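Local coordinates for protein cysteine protease S273R (African swine fever virus pig/Kenya/KEN-50/1950, PDB 6LJ9) that probably cleaves the viral polyprotein precursors pp220 and pp62 into core-shell proteins, acting as a cysteine protease that also blunts host innate immunity, at residues F76-P81 with D94-R99; S9-C14 with R266-R271; W100-T105 with Q139-K144; E5-S10 with S236-R241. All blocks are in the same frame, centred on the assembly; numbering follows the deposited sequence.

Contact 1. Residues F76-P81 with D94-R99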
# COMPACT_ATOMS: atom_id res chain seq x y z
N PHE B 76 15.82 4.28 -13.29
CA PHE B 76 15.13 4.26 -14.57
C PHE B 76 14.25 3.02 -14.67
O PHE B 76 14.44 2.04 -13.94
CB PHE B 76 16.12 4.28 -15.74
CG PHE B 76 16.80 5.61 -15.95
CD1 PHE B 76 17.93 5.94 -15.22
CD2 PHE B 76 16.31 6.51 -16.88
CE1 PHE B 76 18.56 7.15 -15.41
CE2 PHE B 76 16.93 7.73 -17.07
CZ PHE B 76 18.06 8.05 -16.34
N LYS B 77 13.28 3.08 -15.58
CA LYS B 77 12.48 1.91 -15.86
C LYS B 77 13.30 0.89 -16.65
O LYS B 77 14.38 1.18 -17.16
CB LYS B 77 11.21 2.30 -16.62
CG LYS B 77 10.21 3.09 -15.79
CD LYS B 77 9.00 3.51 -16.61
CE LYS B 77 7.96 4.19 -15.74
NZ LYS B 77 6.83 4.74 -16.54
N ALA B 78 12.76 -0.33 -16.74
CA ALA B 78 13.48 -1.40 -17.41
C ALA B 78 13.59 -1.11 -18.91
O ALA B 78 12.72 -0.47 -19.50
CB ALA B 78 12.76 -2.73 -17.20
N PRO B 79 14.67 -1.57 -19.55
CA PRO B 79 14.78 -1.42 -21.00
C PRO B 79 13.86 -2.40 -21.72
O PRO B 79 13.61 -3.51 -21.25
CB PRO B 79 16.25 -1.74 -21.28
CG PRO B 79 16.63 -2.68 -20.18
CD PRO B 79 15.86 -2.21 -18.97
N GLY B 80 13.35 -1.96 -22.87
CA GLY B 80 12.45 -2.78 -23.65
C GLY B 80 11.86 -2.05 -24.83
O GLY B 80 12.08 -0.85 -25.04
N PRO B 81 11.08 -2.77 -25.65
CA PRO B 81 10.45 -2.15 -26.82
C PRO B 81 9.43 -1.09 -26.44
O PRO B 81 8.23 -1.36 -26.37
CB PRO B 81 9.79 -3.34 -27.54
CG PRO B 81 9.58 -4.36 -26.46
CD PRO B 81 10.73 -4.20 -25.51
N ASP B 94 10.31 -9.66 -16.17
CA ASP B 94 10.87 -9.87 -14.84
C ASP B 94 11.37 -8.56 -14.24
O ASP B 94 11.09 -8.24 -13.08
CB ASP B 94 11.99 -10.90 -14.89
CG ASP B 94 12.41 -11.39 -13.52
OD1 ASP B 94 11.55 -11.90 -12.78
OD2 ASP B 94 13.61 -11.26 -13.18
N GLU B 95 12.12 -7.79 -15.03
CA GLU B 95 12.67 -6.53 -14.54
C GLU B 95 11.61 -5.46 -14.35
O GLU B 95 11.84 -4.51 -13.59
CB GLU B 95 13.76 -6.04 -15.50
CG GLU B 95 14.93 -7.01 -15.63
CD GLU B 95 15.81 -6.71 -16.82
OE1 GLU B 95 15.63 -5.64 -17.44
OE2 GLU B 95 16.67 -7.55 -17.15
N THR B 96 10.45 -5.59 -15.00
CA THR B 96 9.36 -4.65 -14.78
C THR B 96 8.63 -4.96 -13.48
O THR B 96 8.36 -4.05 -12.68
CB THR B 96 8.39 -4.68 -15.96
OG1 THR B 96 9.04 -4.18 -17.13
CG2 THR B 96 7.16 -3.82 -15.67
N LEU B 97 8.32 -6.23 -13.24
CA LEU B 97 7.62 -6.61 -12.01
C LEU B 97 8.50 -6.42 -10.79
O LEU B 97 7.99 -6.14 -9.69
CB LEU B 97 7.14 -8.06 -12.10
CG LEU B 97 6.12 -8.36 -13.20
CD1 LEU B 97 5.67 -9.81 -13.13
CD2 LEU B 97 4.94 -7.41 -13.11
N GLN B 98 9.82 -6.57 -10.94
CA GLN B 98 10.73 -6.27 -9.84
C GLN B 98 10.71 -4.80 -9.47
O GLN B 98 10.90 -4.45 -8.29
CB GLN B 98 12.15 -6.70 -10.20
CG GLN B 98 12.38 -8.21 -10.15
CD GLN B 98 13.76 -8.60 -10.66
OE1 GLN B 98 14.28 -8.02 -11.61
NE2 GLN B 98 14.36 -9.59 -10.01
N ARG B 99 10.48 -3.91 -10.44
CA ARG B 99 10.41 -2.48 -10.13
C ARG B 99 9.08 -2.11 -9.49
O ARG B 99 9.03 -1.23 -8.62
CB ARG B 99 10.64 -1.66 -11.40
CG ARG B 99 12.09 -1.54 -11.81
CD ARG B 99 12.24 -0.92 -13.19
NE ARG B 99 13.63 -0.58 -13.49
CZ ARG B 99 14.55 -1.46 -13.90
NH1 ARG B 99 14.22 -2.73 -14.07
NH2 ARG B 99 15.79 -1.05 -14.14
O HOH W 1 9.89 -1.34 -16.40

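Contact 2. Residues S9-C14 with R266-R271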
# COMPACT_ATOMS: atom_id res chain seq x y z
N SER B 9 0.46 5.10 -13.56
CA SER B 9 1.71 5.22 -14.28
C SER B 9 1.68 6.39 -15.26
O SER B 9 0.64 7.03 -15.47
CB SER B 9 2.04 3.92 -15.02
OG SER B 9 0.99 3.57 -15.90
N SER B 10 2.82 6.66 -15.87
CA SER B 10 2.99 7.80 -16.76
C SER B 10 4.03 7.45 -17.80
O SER B 10 4.80 6.50 -17.61
CB SER B 10 3.39 9.06 -15.98
OG SER B 10 4.75 9.00 -15.58
N PRO B 11 4.08 8.18 -18.92
CA PRO B 11 5.10 7.91 -19.94
C PRO B 11 6.52 8.28 -19.52
O PRO B 11 7.44 8.10 -20.33
CB PRO B 11 4.64 8.77 -21.13
CG PRO B 11 3.20 9.03 -20.88
CD PRO B 11 3.07 9.13 -19.39
N SER B 12 6.74 8.78 -18.31
CA SER B 12 8.08 9.13 -17.88
C SER B 12 8.95 7.88 -17.80
O SER B 12 8.48 6.80 -17.45
CB SER B 12 8.04 9.83 -16.52
OG SER B 12 9.34 10.00 -15.99
N GLU B 13 10.23 8.04 -18.14
CA GLU B 13 11.17 6.93 -18.09
C GLU B 13 11.86 6.79 -16.73
O GLU B 13 12.63 5.84 -16.54
CB GLU B 13 12.23 7.07 -19.19
CG GLU B 13 13.22 8.20 -18.98
CD GLU B 13 14.41 8.11 -19.91
OE1 GLU B 13 14.47 7.15 -20.70
OE2 GLU B 13 15.29 8.99 -19.84
N CYS B 14 11.61 7.71 -15.80
CA CYS B 14 12.15 7.55 -14.46
C CYS B 14 11.45 6.40 -13.75
O CYS B 14 10.33 6.00 -14.10
CB CYS B 14 11.97 8.83 -13.64
SG CYS B 14 12.56 10.36 -14.40
N ARG B 266 3.22 0.79 -23.63
CA ARG B 266 4.64 0.51 -23.73
C ARG B 266 5.48 1.70 -23.26
O ARG B 266 6.56 1.51 -22.69
CB ARG B 266 5.01 0.15 -25.17
CG ARG B 266 4.45 -1.17 -25.66
CD ARG B 266 4.75 -1.38 -27.13
NE ARG B 266 4.35 -2.70 -27.61
CZ ARG B 266 5.16 -3.75 -27.71
NH1 ARG B 266 6.44 -3.62 -27.37
NH2 ARG B 266 4.71 -4.91 -28.15
N THR B 267 4.99 2.92 -23.49
CA THR B 267 5.69 4.11 -23.01
C THR B 267 5.62 4.25 -21.50
O THR B 267 6.43 4.97 -20.91
CB THR B 267 5.13 5.36 -23.68
OG1 THR B 267 3.80 5.61 -23.20
CG2 THR B 267 5.10 5.19 -25.19
N HIS B 268 4.67 3.57 -20.85
CA HIS B 268 4.60 3.53 -19.40
C HIS B 268 5.49 2.45 -18.80
O HIS B 268 5.77 2.50 -17.59
CB HIS B 268 3.16 3.30 -18.93
CG HIS B 268 2.24 4.44 -19.22
ND1 HIS B 268 1.31 4.90 -18.30
CD2 HIS B 268 2.09 5.22 -20.32
CE1 HIS B 268 0.63 5.90 -18.83
NE2 HIS B 268 1.08 6.12 -20.05
N LEU B 269 5.94 1.49 -19.60
CA LEU B 269 6.67 0.34 -19.10
C LEU B 269 8.19 0.52 -19.18
O LEU B 269 8.90 0.27 -18.21
CB LEU B 269 6.26 -0.92 -19.87
CG LEU B 269 4.88 -1.51 -19.60
CD1 LEU B 269 4.55 -2.60 -20.60
CD2 LEU B 269 4.81 -2.04 -18.18
N PHE B 270 8.69 0.95 -20.34
CA PHE B 270 10.11 0.90 -20.63
C PHE B 270 10.69 2.30 -20.77
O PHE B 270 9.98 3.27 -21.03
CB PHE B 270 10.38 0.09 -21.90
CG PHE B 270 9.70 -1.25 -21.92
CD1 PHE B 270 10.06 -2.24 -21.02
CD2 PHE B 270 8.70 -1.51 -22.84
CE1 PHE B 270 9.43 -3.47 -21.03
CE2 PHE B 270 8.07 -2.75 -22.86
CZ PHE B 270 8.44 -3.72 -21.96
N ARG B 271 12.01 2.37 -20.60
CA ARG B 271 12.76 3.59 -20.81
C ARG B 271 13.18 3.70 -22.27
O ARG B 271 13.06 2.77 -23.06
CB ARG B 271 13.99 3.63 -19.90
CG ARG B 271 14.99 2.50 -20.13
CD ARG B 271 16.32 2.79 -19.46
NE ARG B 271 17.29 1.73 -19.68
CZ ARG B 271 17.63 0.81 -18.78
NH1 ARG B 271 17.06 0.83 -17.58
NH2 ARG B 271 18.52 -0.12 -19.07

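Contact 3. Residues W100-T105 with Q139-K144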
# COMPACT_ATOMS: atom_id res chain seq x y z
N TRP B 100 7.99 -2.76 -9.91
CA TRP B 100 6.69 -2.48 -9.30
C TRP B 100 6.64 -2.93 -7.85
O TRP B 100 5.91 -2.35 -7.04
CB TRP B 100 5.58 -3.15 -10.11
CG TRP B 100 5.36 -2.55 -11.46
CD1 TRP B 100 5.96 -1.43 -11.97
CD2 TRP B 100 4.49 -3.03 -12.48
NE1 TRP B 100 5.52 -1.19 -13.24
CE2 TRP B 100 4.61 -2.16 -13.58
CE3 TRP B 100 3.61 -4.12 -12.58
CZ2 TRP B 100 3.89 -2.34 -14.76
CZ3 TRP B 100 2.90 -4.30 -13.75
CH2 TRP B 100 3.04 -3.41 -14.82
N ALA B 101 7.41 -3.96 -7.50
CA ALA B 101 7.47 -4.42 -6.12
C ALA B 101 8.12 -3.40 -5.20
O ALA B 101 7.92 -3.46 -3.98
CB ALA B 101 8.21 -5.75 -6.03
N ILE B 102 8.90 -2.46 -5.75
CA ILE B 102 9.45 -1.37 -4.95
C ILE B 102 8.33 -0.43 -4.52
O ILE B 102 8.22 -0.06 -3.35
CB ILE B 102 10.54 -0.63 -5.73
CG1 ILE B 102 11.54 -1.61 -6.34
CG2 ILE B 102 11.25 0.37 -4.83
CD1 ILE B 102 12.55 -0.97 -7.26
N LYS B 103 7.50 -0.01 -5.48
CA LYS B 103 6.45 0.96 -5.20
C LYS B 103 5.28 0.33 -4.45
O LYS B 103 4.79 0.88 -3.46
CB LYS B 103 5.98 1.59 -6.52
CG LYS B 103 4.67 2.35 -6.44
CD LYS B 103 4.33 2.96 -7.79
CE LYS B 103 2.88 3.41 -7.85
NZ LYS B 103 2.55 4.40 -6.79
N TYR B 104 4.82 -0.84 -4.91
CA TYR B 104 3.76 -1.58 -4.24
C TYR B 104 4.41 -2.56 -3.28
O TYR B 104 4.81 -3.67 -3.67
CB TYR B 104 2.88 -2.28 -5.27
CG TYR B 104 2.23 -1.34 -6.26
CD1 TYR B 104 1.06 -0.66 -5.94
CD2 TYR B 104 2.80 -1.12 -7.51
CE1 TYR B 104 0.47 0.21 -6.83
CE2 TYR B 104 2.21 -0.25 -8.41
CZ TYR B 104 1.05 0.41 -8.07
OH TYR B 104 0.46 1.27 -8.97
N THR B 105 4.53 -2.16 -2.01
CA THR B 105 5.30 -2.90 -1.03
C THR B 105 4.57 -4.13 -0.48
O THR B 105 5.17 -4.89 0.29
CB THR B 105 5.70 -1.99 0.13
OG1 THR B 105 4.51 -1.48 0.77
CG2 THR B 105 6.53 -0.82 -0.37
N GLN B 139 11.15 -13.02 -2.24
CA GLN B 139 10.98 -12.32 -3.50
C GLN B 139 12.19 -11.43 -3.73
O GLN B 139 12.99 -11.18 -2.82
CB GLN B 139 9.69 -11.50 -3.52
CG GLN B 139 9.69 -10.30 -2.60
CD GLN B 139 8.37 -9.56 -2.61
OE1 GLN B 139 7.65 -9.54 -1.62
NE2 GLN B 139 8.04 -8.95 -3.75
N TYR B 140 12.33 -10.94 -4.96
CA TYR B 140 13.51 -10.18 -5.35
C TYR B 140 13.08 -8.78 -5.78
O TYR B 140 12.58 -8.58 -6.89
CB TYR B 140 14.28 -10.92 -6.44
CG TYR B 140 14.93 -12.17 -5.91
CD1 TYR B 140 14.24 -13.38 -5.89
CD2 TYR B 140 16.22 -12.14 -5.39
CE1 TYR B 140 14.83 -14.53 -5.38
CE2 TYR B 140 16.81 -13.28 -4.89
CZ TYR B 140 16.11 -14.47 -4.88
OH TYR B 140 16.70 -15.61 -4.38
N VAL B 141 13.28 -7.83 -4.88
CA VAL B 141 12.98 -6.42 -5.10
C VAL B 141 14.30 -5.70 -5.32
O VAL B 141 15.24 -5.86 -4.53
CB VAL B 141 12.21 -5.82 -3.91
CG1 VAL B 141 11.94 -4.35 -4.14
CG2 VAL B 141 10.92 -6.59 -3.68
N GLU B 142 14.38 -4.92 -6.40
CA GLU B 142 15.64 -4.37 -6.92
C GLU B 142 16.51 -5.59 -7.23
O GLU B 142 16.05 -6.50 -7.94
CB GLU B 142 16.24 -3.36 -5.94
CG GLU B 142 15.23 -2.37 -5.37
CD GLU B 142 15.90 -1.21 -4.65
OE1 GLU B 142 17.02 -0.83 -5.05
OE2 GLU B 142 15.30 -0.68 -3.69
N GLY B 143 17.74 -5.66 -6.74
CA GLY B 143 18.55 -6.85 -6.90
C GLY B 143 18.79 -7.53 -5.57
O GLY B 143 19.85 -8.12 -5.34
N LYS B 144 17.80 -7.45 -4.68
CA LYS B 144 17.95 -7.87 -3.30
C LYS B 144 16.83 -8.82 -2.90
O LYS B 144 15.66 -8.59 -3.24
CB LYS B 144 17.97 -6.66 -2.36
CG LYS B 144 17.92 -6.99 -0.89
CD LYS B 144 17.96 -5.74 -0.04
CE LYS B 144 17.80 -6.07 1.43
NZ LYS B 144 18.81 -7.06 1.87

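Contact 4. Residues E5-S10 with S236-R241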
# COMPACT_ATOMS: atom_id res chain seq x y z
N GLU B 5 -5.69 6.30 -18.37
CA GLU B 5 -5.74 7.39 -17.40
C GLU B 5 -6.09 6.90 -16.00
O GLU B 5 -5.77 7.58 -15.02
CB GLU B 5 -6.75 8.45 -17.84
CG GLU B 5 -6.45 9.12 -19.16
CD GLU B 5 -7.45 10.21 -19.50
OE1 GLU B 5 -8.31 10.51 -18.65
OE2 GLU B 5 -7.39 10.75 -20.62
N LYS B 6 -6.74 5.74 -15.89
CA LYS B 6 -7.15 5.24 -14.58
C LYS B 6 -5.94 4.90 -13.71
O LYS B 6 -5.85 5.34 -12.55
CB LYS B 6 -8.04 4.01 -14.74
CG LYS B 6 -9.52 4.31 -14.87
CD LYS B 6 -10.34 3.03 -14.81
CE LYS B 6 -11.82 3.31 -14.65
NZ LYS B 6 -12.60 2.06 -14.46
N ILE B 7 -5.00 4.13 -14.25
CA ILE B 7 -3.86 3.65 -13.48
C ILE B 7 -2.91 4.80 -13.17
O ILE B 7 -3.06 5.90 -13.71
CB ILE B 7 -3.12 2.50 -14.21
CG1 ILE B 7 -2.45 3.02 -15.48
CG2 ILE B 7 -4.10 1.38 -14.54
CD1 ILE B 7 -1.75 1.94 -16.28
N THR B 8 -1.93 4.56 -12.30
CA THR B 8 -1.10 5.61 -11.73
C THR B 8 0.23 5.79 -12.45
O THR B 8 1.06 6.58 -11.98
CB THR B 8 -0.86 5.33 -10.25
OG1 THR B 8 -0.14 4.10 -10.10
CG2 THR B 8 -2.18 5.24 -9.50
N SER B 9 0.46 5.10 -13.56
CA SER B 9 1.71 5.22 -14.28
C SER B 9 1.68 6.39 -15.26
O SER B 9 0.64 7.03 -15.47
CB SER B 9 2.04 3.92 -15.02
OG SER B 9 0.99 3.57 -15.90
N SER B 10 2.82 6.66 -15.87
CA SER B 10 2.99 7.80 -16.76
C SER B 10 4.03 7.45 -17.80
O SER B 10 4.80 6.50 -17.61
CB SER B 10 3.39 9.06 -15.98
OG SER B 10 4.75 9.00 -15.58
N SER B 236 -0.72 -8.39 -20.69
CA SER B 236 -0.57 -9.12 -19.44
C SER B 236 -0.02 -8.22 -18.34
O SER B 236 -0.45 -8.31 -17.18
CB SER B 236 0.34 -10.33 -19.65
OG SER B 236 -0.14 -11.15 -20.69
N LEU B 237 0.94 -7.35 -18.67
CA LEU B 237 1.49 -6.44 -17.68
C LEU B 237 0.48 -5.39 -17.26
O LEU B 237 0.43 -4.99 -16.09
CB LEU B 237 2.76 -5.79 -18.21
CG LEU B 237 4.03 -6.64 -18.22
CD1 LEU B 237 5.16 -5.88 -18.89
CD2 LEU B 237 4.41 -7.03 -16.81
N PHE B 238 -0.35 -4.92 -18.20
CA PHE B 238 -1.34 -3.90 -17.88
C PHE B 238 -2.41 -4.44 -16.94
O PHE B 238 -2.91 -3.71 -16.07
CB PHE B 238 -1.98 -3.35 -19.16
CG PHE B 238 -3.07 -2.35 -18.91
CD1 PHE B 238 -2.76 -1.02 -18.68
CD2 PHE B 238 -4.40 -2.73 -18.91
CE1 PHE B 238 -3.76 -0.09 -18.45
CE2 PHE B 238 -5.40 -1.80 -18.69
CZ PHE B 238 -5.08 -0.48 -18.46
N TYR B 239 -2.78 -5.71 -17.10
CA TYR B 239 -3.76 -6.31 -16.21
C TYR B 239 -3.27 -6.30 -14.77
O TYR B 239 -4.00 -5.93 -13.85
CB TYR B 239 -4.08 -7.74 -16.66
CG TYR B 239 -5.14 -8.43 -15.83
CD1 TYR B 239 -6.49 -8.21 -16.07
CD2 TYR B 239 -4.78 -9.31 -14.81
CE1 TYR B 239 -7.46 -8.84 -15.31
CE2 TYR B 239 -5.75 -9.94 -14.05
CZ TYR B 239 -7.08 -9.71 -14.30
OH TYR B 239 -8.05 -10.34 -13.55
N ILE B 240 -2.01 -6.71 -14.56
CA ILE B 240 -1.45 -6.72 -13.22
C ILE B 240 -1.39 -5.31 -12.65
O ILE B 240 -1.74 -5.08 -11.48
CB ILE B 240 -0.06 -7.38 -13.22
CG1 ILE B 240 -0.17 -8.86 -13.61
CG2 ILE B 240 0.62 -7.21 -11.87
CD1 ILE B 240 1.16 -9.59 -13.64
N ARG B 241 -0.96 -4.34 -13.46
CA ARG B 241 -0.85 -2.97 -12.98
C ARG B 241 -2.22 -2.37 -12.67
O ARG B 241 -2.39 -1.67 -11.67
CB ARG B 241 -0.11 -2.11 -14.00
CG ARG B 241 0.08 -0.66 -13.57
CD ARG B 241 0.77 -0.58 -12.21
NE ARG B 241 0.93 0.79 -11.75
CZ ARG B 241 2.04 1.51 -11.93
NH1 ARG B 241 3.08 0.98 -12.55
NH2 ARG B 241 2.10 2.75 -11.48

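Contact 1. Residues F76-P81 with D94-R99
With CG anti to its own carbonyl carbon (chi1 -79°) and the chain extended from CG to NE, Arg-99 reaches from helix 90-103 to the backbone of residues 76-81. Its NE donates to the carbonyl of Phe-76, NE to O 2.8 Å, in the plane of that carbonyl and on a lone pair; NH2 adds a weak bond to the same oxygen. The other nitrogen, NH1, turns back to its own helix and binds the carbonyl of Glu-95, NH1 to O 3.0 Å, from above that carbonyl's plane. Acceptors on different sides thus restrain the rotation of the guanidinium, and one of its faces lies against the peptide joining Lys-77 to Ala-78, with Ala-78 N 3.4 Å above the plane. Ala-78 points its CB at the helix, where it touches NH1 of Arg-99 at 3.5 Å and CB of Glu-95 at 3.9 Å. A water accepts from Ala-78 N and donates to Thr-96 OG1, whose hydroxyl also bonds to Asn-92 O. The arrangement is a short, weakly bonded strand, paired in parallel with 270-271, laid on a helix and tied to it by an arginine that binds the carbonyls of Phe-76, just before the strand, and Glu-95.

Contact 2. Residues S9-C14 with R266-R271
The hydroxyl of Ser-9 meets the imidazole of His-268 in the one hydrogen bond between the two segments, OG to ND1 2.8 Å, with either atom able to be the donor. OG lies in the ring plane at the edge. One ring face is covered by the backbone that follows: the carbonyl carbon of Ser-10 stands over the centre, 3.7 Å above the plane, and Pro-11 N sits nearer the rim. The pyrrolidine runs side by side with the imidazole, its CD 3.7 Å from NE2 of His-268. Edge bond and covered face together hold the ring's orientation. Main chains approach closely here, through CA-H...O contacts from His-268 CA to Ser-10 O at 3.5 Å and from Pro-11 CA to Thr-267 O at 3.4 Å. Further on, Glu-13 brings OE1 to the inner end of the Arg-271 side chain, 3.6 Å from CB; this is packing, since OE1 is bonded to Ser-49 OG and Ile-272 N. Ser-12 OG accepts from Cys-14 N, closing an ST turn whose donor residue, Cys-14, forms the disulfide with Cys-24. Overall, an irregular N-terminal segment packs along the end of helix 259-269 and strand 270-271, joining the two chain termini of the protease.

Contact 3. Residues W100-T105 with Q139-K144
A helix packed against one strand of a beta hairpin is the setting here: the last turn of helix 90-103 faces strand 139-141, which pairs antiparallel with 144-146. The interface is apolar at its centre. Val-141 points at the helix and spreads its two methyls over neighbouring residues of it, CG2 reaching Ala-101 CB at 3.7 Å and CG1 reaching Ile-102 CG1 at 3.5 Å. This division follows from the valine rotamer, in which CG1 is anti to the backbone N (chi1 179°) and CG2 anti to the carbonyl carbon. The side chains of Ile-102 and Val-141 pass each other at a slant. Beyond the valine, the outer end of Ile-102 runs on to the hairpin turn, where its CD1 meets CG of Glu-142 at 3.6 Å and the two side chains cross at about a right angle. Glu-142 is poorly ordered, so this outer contact is less well defined than the inner one. The turn is closed by paired backbone bonds between Val-141 and Lys-144.

At the other end of the strand, Gln-139 brings NE2 to 3.9 Å from CB of Ala-101. That contact is packing alone, because the amide nitrogen spends its bonds on Asn-109 OD1 and Phe-107 O. Strand 107-109, an outermost strand of the main mixed sheet, therefore adjoins both partners, and Asn-109 also touches Ala-101. Trp-100, and Tyr-104 just past the helix end, pack against helix 232-244, so helix 90-103 lies with that helix and the hairpin as neighbours.

Contact 4. Residues E5-S10 with S236-R241
The guanidinium of Arg-241 has CB of Ser-9 over one face, 3.5 Å above the plane and offset toward the rim, while OG1 of Thr-8 lies in plane at its edge. Arg-241 belongs to helix 232-244 of the Ulp1-type cysteine protease domain, the helix that begins at Cys-232, the inferred nucleophile, and the N-terminal segment 5-10 packs against it. At that edge NH2 donates to Thr-8, NH2 to OG1 3.0 Å, in a nearly straight bond with an angle of 175° at the hydrogen. The two side chains cross at about a right angle. Arg-241 leaves the helix with CG anti to its backbone N (chi1 -179°), and a bend at chi2 then turns CD aside from an extended path.

NH2 has a second and stronger partner in Glu-16, with which it forms a salt bridge, and the indole of Trp-100 makes a cation-pi contact with the same arginine. Hydroxyl, carboxylate and indole would together stabilise its positive charge in a largely buried setting. Thr-8 is in turn tied to the region beyond helix 232-244, its N bonding to Asp-245 OD2.

One helical turn earlier, Phe-238 meets the segment through apolar contact with Ile-7. The phenyl ring also packs edge-to-face with Phe-265 of helix 259-269, which touches Ile-7 as well, so the isoleucine is set between two helices. Ile-7 approaches the Phe-238 ring obliquely, with its CD1 methyl 3.6 Å from CE1 and 3.9 Å from CD1 of that ring.

Helix 90-103 joins contacts 1 and 3, whose centres are about 11 Å apart, while the N-terminal residues Ser-9 and Ser-10 are common to contacts 2 and 4, whose centres are also about 11 Å apart. Contacts 1 and 2 share the small parallel sheet of 78-79 and 270-271, and NZ of Lys-77 binds His-268 O at 2.7 Å and Ser-12 O at 2.8 Å. Leu-237 packs on Leu-97 and Leu-269, bringing helix 232-244 against elements of contacts 1 and 2. Contact 4 comes nearest the catalytic site, the Phe-238 side chain lying about 11 Å from that of Cys-232, the inferred nucleophile; contacts 1, 2 and 3 are structural packing away from it.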